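Local structure of cricket paralysis virus 1A protein (Cricket paralysis virus, 6C3R) at residues G19-F24 / F28-K33; L39-Y44 / D54-E59. The protein suppresses RNA interference in infected insect cells by inactivating host AGO2 and recruiting a ubiquitin ligase complex that promotes AGO2 degradation. All blocks are in the same frame, centred on the assembly; numbering follows the deposited sequence.

Contact 1. Residues G19-F24 / F28-K33; sequences GNLDGF and FYVQSK
L21 lies against F28 and V30 where the loop after helix 2-16 folds back on strand 26-30, one of the two strands of a small parallel sheet with 104-108. Within the loop, N20 makes an Asx turn, and residues 22-27 carry the chain round so that F28 comes to lie beside L21.

Follow the L21 side chain outward. CB lies close to F28 O, at 3.4 Å, and it also approaches F28 CB. CG passes the same carbonyl oxygen at 4.0 Å. With CG turned beside its own backbone N (chi1 -62°), the branch that ends in CD1 reaches obliquely past F28 toward V30. That methyl lies 3.7 Å from F28 O and meets F28 CB at 4.0 Å, and at its far reach it touches V30 CG2 at 3.7 Å, the two side chains meeting at a slant. Beyond the strand, L21 and V30 both touch I13 of helix 2-16 and F113 of helix 110-114, so the cluster is buried. Of the F28 side chain, CB is what meets L21; its ring leads off to edge-to-face contacts with W123 and F120.

The backbone ties the same pair together. F28 N gives its hydrogen to L21 O at 3.1 Å in a fairly straight bond (162°), though the donor stands above the carbonyl plane, 40° out of it. W123 NE1 also donates to L21 O, so this buried oxygen has partners from strand 26-30 and from helix 117-123. The Asx turn itself is closed by N20 OD1, which takes the hydrogen of D22 N at 2.8 Å.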
ATOM      1  N   GLY A  19     -16.508  13.846  18.883  1.00 56.28           N
ATOM      2  CA  GLY A  19     -15.137  13.590  19.304  1.00 55.18           C
ATOM      3  C   GLY A  19     -14.139  13.121  18.267  1.00 53.81           C
ATOM      4  O   GLY A  19     -13.022  12.772  18.626  1.00 56.54           O
ATOM      5  N   ASN A  20     -14.494  13.100  16.990  1.00 52.26           N
ATOM      6  CA  ASN A  20     -13.566  12.572  15.984  1.00 50.74           C
ATOM      7  C   ASN A  20     -13.829  13.064  14.566  1.00 49.35           C
ATOM      8  O   ASN A  20     -14.924  13.512  14.236  1.00 49.24           O
ATOM      9  CB  ASN A  20     -13.590  11.049  15.975  1.00 50.87           C
ATOM     10  CG  ASN A  20     -14.767  10.501  15.200  1.00 51.47           C
ATOM     11  OD1 ASN A  20     -14.639  10.170  14.022  1.00 52.86           O
ATOM     12  ND2 ASN A  20     -15.926  10.448  15.836  1.00 51.61           N
ATOM     13  N   LEU A  21     -12.801  12.941  13.737  1.00 48.28           N
ATOM     14  CA  LEU A  21     -12.907  13.241  12.322  1.00 47.69           C
ATOM     15  C   LEU A  21     -12.473  12.037  11.519  1.00 46.86           C
ATOM     16  O   LEU A  21     -11.722  12.167  10.573  1.00 47.71           O
ATOM     17  CB  LEU A  21     -12.061  14.460  11.974  1.00 45.43           C
ATOM     18  CG  LEU A  21     -12.464  15.743  12.673  1.00 45.84           C
ATOM     19  CD1 LEU A  21     -11.352  16.770  12.542  1.00 46.24           C
ATOM     20  CD2 LEU A  21     -13.767  16.280  12.101  1.00 46.19           C
ATOM     21  N   ASP A  22     -12.966  10.865  11.895  1.00 48.63           N
ATOM     22  CA  ASP A  22     -12.727   9.657  11.119  1.00 50.12           C
ATOM     23  C   ASP A  22     -13.620   9.680   9.882  1.00 49.49           C
ATOM     24  O   ASP A  22     -14.816   9.931   9.991  1.00 51.20           O
ATOM     25  CB  ASP A  22     -13.008   8.395  11.936  1.00 52.22           C
ATOM     26  CG  ASP A  22     -12.160   8.297  13.198  1.00 54.30           C
ATOM     27  OD1 ASP A  22     -11.202   9.080  13.368  1.00 55.52           O
ATOM     28  OD2 ASP A  22     -12.456   7.419  14.035  1.00 56.72           O
ATOM     29  N   GLY A  23     -13.013   9.459   8.715  1.00 48.51           N
ATOM     30  CA  GLY A  23     -13.723   9.244   7.462  1.00 48.44           C
ATOM     31  C   GLY A  23     -13.367   7.879   6.889  1.00 48.08           C
ATOM     32  O   GLY A  23     -13.135   6.933   7.621  1.00 46.88           O
ATOM     33  N   PHE A  24     -13.310   7.803   5.567  1.00 49.05           N
ATOM     34  CA  PHE A  24     -13.107   6.554   4.843  1.00 50.40           C
ATOM     35  C   PHE A  24     -11.629   6.148   4.747  1.00 50.01           C
ATOM     36  O   PHE A  24     -10.889   6.667   3.905  1.00 47.17           O
ATOM     37  CB  PHE A  24     -13.719   6.695   3.438  1.00 51.67           C
ATOM     38  CG  PHE A  24     -13.872   5.396   2.706  1.00 52.19           C
ATOM     39  CD1 PHE A  24     -14.535   4.317   3.298  1.00 51.68           C
ATOM     40  CD2 PHE A  24     -13.367   5.248   1.415  1.00 53.35           C
ATOM     41  CE1 PHE A  24     -14.677   3.115   2.629  1.00 52.26           C
ATOM     42  CE2 PHE A  24     -13.505   4.037   0.739  1.00 54.35           C
ATOM     43  CZ  PHE A  24     -14.165   2.973   1.344  1.00 53.43           C
ATOM     44  N   PHE A  28      -8.709  12.933  10.154  1.00 39.30           N
ATOM     45  CA  PHE A  28      -8.018  14.213  10.306  1.00 40.65           C
ATOM     46  C   PHE A  28      -7.845  14.510  11.786  1.00 42.79           C
ATOM     47  O   PHE A  28      -8.729  14.197  12.578  1.00 42.24           O
ATOM     48  CB  PHE A  28      -8.835  15.372   9.717  1.00 39.87           C
ATOM     49  CG  PHE A  28      -8.612  15.618   8.270  1.00 38.58           C
ATOM     50  CD1 PHE A  28      -7.555  16.410   7.845  1.00 37.84           C
ATOM     51  CD2 PHE A  28      -9.495  15.116   7.322  1.00 38.51           C
ATOM     52  CE1 PHE A  28      -7.357  16.676   6.498  1.00 36.81           C
ATOM     53  CE2 PHE A  28      -9.301  15.379   5.972  1.00 38.30           C
ATOM     54  CZ  PHE A  28      -8.222  16.156   5.561  1.00 36.96           C
ATOM     55  N   TYR A  29      -6.717  15.137  12.139  1.00 45.03           N
ATOM     56  CA  TYR A  29      -6.495  15.708  13.467  1.00 46.65           C
ATOM     57  C   TYR A  29      -6.378  17.193  13.258  1.00 45.82           C
ATOM     58  O   TYR A  29      -6.028  17.625  12.163  1.00 46.16           O
ATOM     59  CB  TYR A  29      -5.201  15.197  14.092  1.00 49.55           C
ATOM     60  CG  TYR A  29      -5.178  13.770  14.617  1.00 52.98           C
ATOM     61  CD1 TYR A  29      -6.272  12.903  14.488  1.00 55.17           C
ATOM     62  CD2 TYR A  29      -4.021  13.275  15.229  1.00 56.90           C
ATOM     63  CE1 TYR A  29      -6.221  11.606  14.975  1.00 57.81           C
ATOM     64  CE2 TYR A  29      -3.950  11.973  15.709  1.00 59.13           C
ATOM     65  CZ  TYR A  29      -5.053  11.142  15.582  1.00 60.32           C
ATOM     66  OH  TYR A  29      -4.983   9.844  16.044  1.00 63.37           O
ATOM     67  N   VAL A  30      -6.659  17.965  14.308  1.00 45.53           N
ATOM     68  CA  VAL A  30      -6.666  19.432  14.244  1.00 45.24           C
ATOM     69  C   VAL A  30      -5.708  20.037  15.275  1.00 46.94           C
ATOM     70  O   VAL A  30      -6.052  20.185  16.446  1.00 49.78           O
ATOM     71  CB  VAL A  30      -8.082  19.989  14.457  1.00 44.05           C
ATOM     72  CG1 VAL A  30      -8.073  21.507  14.455  1.00 44.00           C
ATOM     73  CG2 VAL A  30      -9.025  19.462  13.385  1.00 43.79           C
ATOM     74  N   GLN A  31      -4.516  20.413  14.829  1.00 47.35           N
ATOM     75  CA  GLN A  31      -3.455  20.846  15.726  1.00 47.84           C
ATOM     76  C   GLN A  31      -2.733  22.076  15.209  1.00 49.38           C
ATOM     77  O   GLN A  31      -2.502  22.210  14.003  1.00 49.83           O
ATOM     78  CB  GLN A  31      -2.449  19.728  15.858  1.00 47.85           C
ATOM     79  CG  GLN A  31      -3.051  18.372  16.166  1.00 47.02           C
ATOM     80  CD  GLN A  31      -1.998  17.308  16.248  1.00 46.82           C
ATOM     81  OE1 GLN A  31      -0.887  17.495  15.761  1.00 46.22           O
ATOM     82  NE2 GLN A  31      -2.338  16.180  16.866  1.00 47.84           N
ATOM     83  N   SER A  32      -2.344  22.952  16.128  1.00 50.09           N
ATOM     84  CA  SER A  32      -1.618  24.160  15.775  1.00 50.42           C
ATOM     85  C   SER A  32      -0.169  23.891  15.412  1.00 51.25           C
ATOM     86  O   SER A  32       0.360  24.497  14.493  1.00 49.88           O
ATOM     87  CB  SER A  32      -1.674  25.167  16.914  1.00 51.88           C
ATOM     88  OG  SER A  32      -2.939  25.786  16.945  1.00 52.79           O
ATOM     89  N   LYS A  33       0.471  23.000  16.153  1.00 54.51           N
ATOM     90  CA  LYS A  33       1.908  22.746  16.000  1.00 57.32           C
ATOM     91  C   LYS A  33       2.161  21.241  16.066  1.00 54.45           C
ATOM     92  O   LYS A  33       2.547  20.717  17.108  1.00 52.93           O
ATOM     93  CB  LYS A  33       2.705  23.504  17.069  1.00 61.57           C
ATOM     94  CG  LYS A  33       2.797  25.005  16.821  1.00 65.02           C
ATOM     95  CD  LYS A  33       3.687  25.672  17.864  1.00 70.69           C
ATOM     96  CE  LYS A  33       4.300  26.985  17.381  1.00 73.98           C
ATOM     97  NZ  LYS A  33       5.369  27.472  18.308  1.00 76.71           N
TER

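Contact 2. Residues L39-Y44 / D54-E59; sequences LESECY and DRIKRE
NZ of K57 is held by two acceptors: the backbone oxygen of S41, across the contact, and the carboxylate of E60 one turn further along the same helix. The bond from K57 NZ to S41 O measures 2.7 Å, with the ammonium above the carbonyl plane, 38° out of it. The lysine chain reaches there by bending at chi2 and at chi3 (143°), which lays CE near the serine, 3.7 Å from S41 OG.

That hydroxyl is the other polar element. S41 points at the helix, and OG also lies 3.3 Å from I56 CG2, the methyl branch that juts toward S41; S41 CB is next to the same methyl at 4.1 Å. The hydroxyl's polar partner is again E60, through OE2, while OE1 makes the salt bridge to K57. One carboxylate thus serves both sides of the contact.

Segment 39-44 is joined to helix 53-70 a second time, by the C43-C53 disulfide, and the chain between these cysteines also carries the C45-C51 bridge. E42, C43 and Y44 pair antiparallel with a strand of the second subunit, so the sheet continues across the interface, and C51 of that subunit packs on S41 and I56.

E40 OE1, 4.9 Å from K57 NZ, adds further negative charge without touching it. Probably kept protonated by E60 and E40, the lysine offers S41 O a charged donor; E60 takes S41 OG, and the disulfide is the covalent link.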
ATOM      1  N   LEU A  39       5.884  11.524  12.871  1.00 66.42           N
ATOM      2  CA  LEU A  39       5.146  10.765  11.857  1.00 64.82           C
ATOM      3  C   LEU A  39       5.974  10.349  10.625  1.00 65.46           C
ATOM      4  O   LEU A  39       5.403   9.853   9.645  1.00 64.56           O
ATOM      5  CB  LEU A  39       3.924  11.576  11.423  1.00 63.55           C
ATOM      6  CG  LEU A  39       2.938  11.938  12.529  1.00 62.98           C
ATOM      7  CD1 LEU A  39       1.896  12.898  11.993  1.00 63.00           C
ATOM      8  CD2 LEU A  39       2.267  10.703  13.109  1.00 63.07           C
ATOM      9  N   GLU A  40       7.300  10.525  10.675  1.00 67.75           N
ATOM     10  CA  GLU A  40       8.190  10.139   9.569  1.00 70.04           C
ATOM     11  C   GLU A  40       8.957   8.830   9.834  1.00 70.49           C
ATOM     12  O   GLU A  40       8.920   8.268  10.934  1.00 71.10           O
ATOM     13  CB  GLU A  40       9.137  11.300   9.208  1.00 71.41           C
ATOM     14  CG  GLU A  40       8.415  12.398   8.423  1.00 72.92           C
ATOM     15  CD  GLU A  40       9.298  13.575   8.015  1.00 74.73           C
ATOM     16  OE1 GLU A  40      10.542  13.432   7.991  1.00 73.99           O
ATOM     17  OE2 GLU A  40       8.728  14.650   7.704  1.00 75.47           O
ATOM     18  N   SER A  41       9.622   8.350   8.788  1.00 70.94           N
ATOM     19  CA  SER A  41      10.430   7.134   8.825  1.00 71.53           C
ATOM     20  C   SER A  41      11.787   7.445   8.249  1.00 72.25           C
ATOM     21  O   SER A  41      11.969   8.494   7.634  1.00 72.42           O
ATOM     22  CB  SER A  41       9.785   6.056   7.949  1.00 70.62           C
ATOM     23  OG  SER A  41       9.935   6.357   6.567  1.00 69.15           O
ATOM     24  N   GLU A  42      12.735   6.537   8.449  1.00 74.10           N
ATOM     25  CA  GLU A  42      13.985   6.547   7.691  1.00 77.49           C
ATOM     26  C   GLU A  42      13.970   5.251   6.915  1.00 75.34           C
ATOM     27  O   GLU A  42      13.837   4.198   7.519  1.00 71.35           O
ATOM     28  CB  GLU A  42      15.221   6.646   8.603  1.00 80.41           C
ATOM     29  CG  GLU A  42      16.458   7.170   7.865  1.00 83.59           C
ATOM     30  CD  GLU A  42      17.748   7.131   8.682  1.00 85.90           C
ATOM     31  OE1 GLU A  42      18.025   6.115   9.353  1.00 85.97           O
ATOM     32  OE2 GLU A  42      18.513   8.120   8.628  1.00 87.86           O
ATOM     33  N   CYS A  43      14.081   5.333   5.587  1.00 76.46           N
ATOM     34  CA  CYS A  43      13.833   4.174   4.730  1.00 76.16           C
ATOM     35  C   CYS A  43      14.725   4.098   3.490  1.00 77.87           C
ATOM     36  O   CYS A  43      14.700   4.989   2.646  1.00 80.18           O
ATOM     37  CB  CYS A  43      12.332   4.117   4.364  1.00 73.29           C
ATOM     38  SG  CYS A  43      11.621   2.501   3.901  1.00 72.20           S
ATOM     39  N   TYR A  44      15.504   3.016   3.402  1.00 78.08           N
ATOM     40  CA  TYR A  44      16.386   2.753   2.269  1.00 79.54           C
ATOM     41  C   TYR A  44      16.115   1.353   1.770  1.00 79.46           C
ATOM     42  O   TYR A  44      16.176   0.408   2.550  1.00 79.08           O
ATOM     43  CB  TYR A  44      17.872   2.825   2.682  1.00 81.73           C
ATOM     44  CG  TYR A  44      18.253   4.011   3.535  1.00 83.34           C
ATOM     45  CD1 TYR A  44      18.701   5.196   2.951  1.00 85.74           C
ATOM     46  CD2 TYR A  44      18.172   3.948   4.933  1.00 82.85           C
ATOM     47  CE1 TYR A  44      19.046   6.292   3.731  1.00 88.25           C
ATOM     48  CE2 TYR A  44      18.510   5.039   5.723  1.00 84.82           C
ATOM     49  CZ  TYR A  44      18.947   6.211   5.119  1.00 87.86           C
ATOM     50  OH  TYR A  44      19.296   7.304   5.881  1.00 89.77           O
ATOM     51  N   ASP A  54       9.577   4.646  -1.249  1.00 50.44           N
ATOM     52  CA  ASP A  54       9.095   5.798  -1.995  1.00 49.35           C
ATOM     53  C   ASP A  54       7.649   6.102  -1.652  1.00 47.47           C
ATOM     54  O   ASP A  54       7.297   7.243  -1.386  1.00 44.90           O
ATOM     55  CB  ASP A  54       9.170   5.551  -3.498  1.00 52.17           C
ATOM     56  CG  ASP A  54      10.606   5.454  -4.035  1.00 55.43           C
ATOM     57  OD1 ASP A  54      11.576   5.975  -3.431  1.00 55.96           O
ATOM     58  OD2 ASP A  54      10.747   4.838  -5.110  1.00 59.13           O
ATOM     59  N   ARG A  55       6.819   5.066  -1.690  1.00 46.80           N
ATOM     60  CA  ARG A  55       5.399   5.164  -1.318  1.00 47.04           C
ATOM     61  C   ARG A  55       5.277   5.836   0.060  1.00 44.79           C
ATOM     62  O   ARG A  55       4.543   6.784   0.223  1.00 42.83           O
ATOM     63  CB  ARG A  55       4.775   3.761  -1.328  1.00 50.10           C
ATOM     64  CG  ARG A  55       3.342   3.630  -1.831  1.00 53.29           C
ATOM     65  CD  ARG A  55       2.308   3.734  -0.728  1.00 57.45           C
ATOM     66  NE  ARG A  55       2.668   2.949   0.463  1.00 61.18           N
ATOM     67  CZ  ARG A  55       2.206   3.167   1.701  1.00 64.66           C
ATOM     68  NH1 ARG A  55       1.308   4.133   1.967  1.00 63.82           N
ATOM     69  NH2 ARG A  55       2.639   2.387   2.696  1.00 66.78           N
ATOM     70  N   ILE A  56       6.067   5.363   1.019  1.00 45.06           N
ATOM     71  CA  ILE A  56       6.171   5.950   2.370  1.00 43.84           C
ATOM     72  C   ILE A  56       6.555   7.430   2.283  1.00 42.50           C
ATOM     73  O   ILE A  56       5.887   8.279   2.856  1.00 41.73           O
ATOM     74  CB  ILE A  56       7.240   5.218   3.263  1.00 44.64           C
ATOM     75  CG1 ILE A  56       6.995   3.715   3.406  1.00 46.54           C
ATOM     76  CG2 ILE A  56       7.327   5.826   4.641  1.00 45.17           C
ATOM     77  CD1 ILE A  56       5.574   3.348   3.749  1.00 48.23           C
ATOM     78  N   LYS A  57       7.644   7.727   1.590  1.00 42.72           N
ATOM     79  CA  LYS A  57       8.187   9.088   1.555  1.00 44.37           C
ATOM     80  C   LYS A  57       7.229  10.102   0.920  1.00 42.49           C
ATOM     81  O   LYS A  57       7.027  11.197   1.444  1.00 41.20           O
ATOM     82  CB  LYS A  57       9.538   9.094   0.848  1.00 47.30           C
ATOM     83  CG  LYS A  57      10.636   8.429   1.668  1.00 50.46           C
ATOM     84  CD  LYS A  57      11.126   9.361   2.769  1.00 53.45           C
ATOM     85  CE  LYS A  57      11.454   8.623   4.062  1.00 56.39           C
ATOM     86  NZ  LYS A  57      11.622   9.589   5.190  1.00 58.44           N
ATOM     87  N   ARG A  58       6.626   9.700  -0.187  1.00 41.79           N
ATOM     88  CA  ARG A  58       5.513  10.424  -0.794  1.00 42.14           C
ATOM     89  C   ARG A  58       4.346  10.724   0.174  1.00 39.86           C
ATOM     90  O   ARG A  58       3.824  11.837   0.167  1.00 37.80           O
ATOM     91  CB  ARG A  58       5.018   9.649  -2.012  1.00 42.89           C
ATOM     92  CG  ARG A  58       3.823  10.242  -2.723  1.00 44.24           C
ATOM     93  CD  ARG A  58       4.153  11.558  -3.411  1.00 46.44           C
ATOM     94  NE  ARG A  58       3.156  11.838  -4.453  1.00 48.08           N
ATOM     95  CZ  ARG A  58       2.891  13.031  -4.981  1.00 50.26           C
ATOM     96  NH1 ARG A  58       3.558  14.127  -4.606  1.00 52.42           N
ATOM     97  NH2 ARG A  58       1.948  13.129  -5.913  1.00 51.33           N
ATOM     98  N   GLU A  59       3.943   9.742   0.975  1.00 39.29           N
ATOM     99  CA  GLU A  59       2.872   9.924   1.965  1.00 40.09           C
ATOM    100  C   GLU A  59       3.227  11.020   2.999  1.00 40.25           C
ATOM    101  O   GLU A  59       2.426  11.911   3.284  1.00 38.92           O
ATOM    102  CB  GLU A  59       2.511   8.580   2.643  1.00 41.42           C
ATOM    103  CG  GLU A  59       1.222   8.637   3.484  1.00 44.13           C
ATOM    104  CD  GLU A  59       0.595   7.273   3.850  1.00 46.98           C
ATOM    105  OE1 GLU A  59       0.407   6.405   2.974  1.00 50.29           O
ATOM    106  OE2 GLU A  59       0.243   7.059   5.028  1.00 48.80           O
TER

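Overall arrangement
Contact 1 closes before contact 2 opens along the chain, and strands 26-30 and 42-45 follow each other in sequence. The centres of the two contacts lie 21 Å apart and their nearest atoms about 7 Å, so the two do not touch. Contact 1 belongs to the body of the protein, where the two-stranded sheet is packed by helices 2-16 and 110-114; contact 2 sits further out, on the disulfide-rich arm and the start of helix 53-70, next to the second subunit. Strand 104-108 links them: it pairs with strand 26-30 and also touches L39. Contact 1 packs against the helix that carries the BC-box, while segment 54-59 lies near the second subunit's AGO2-interacting region, 93-101.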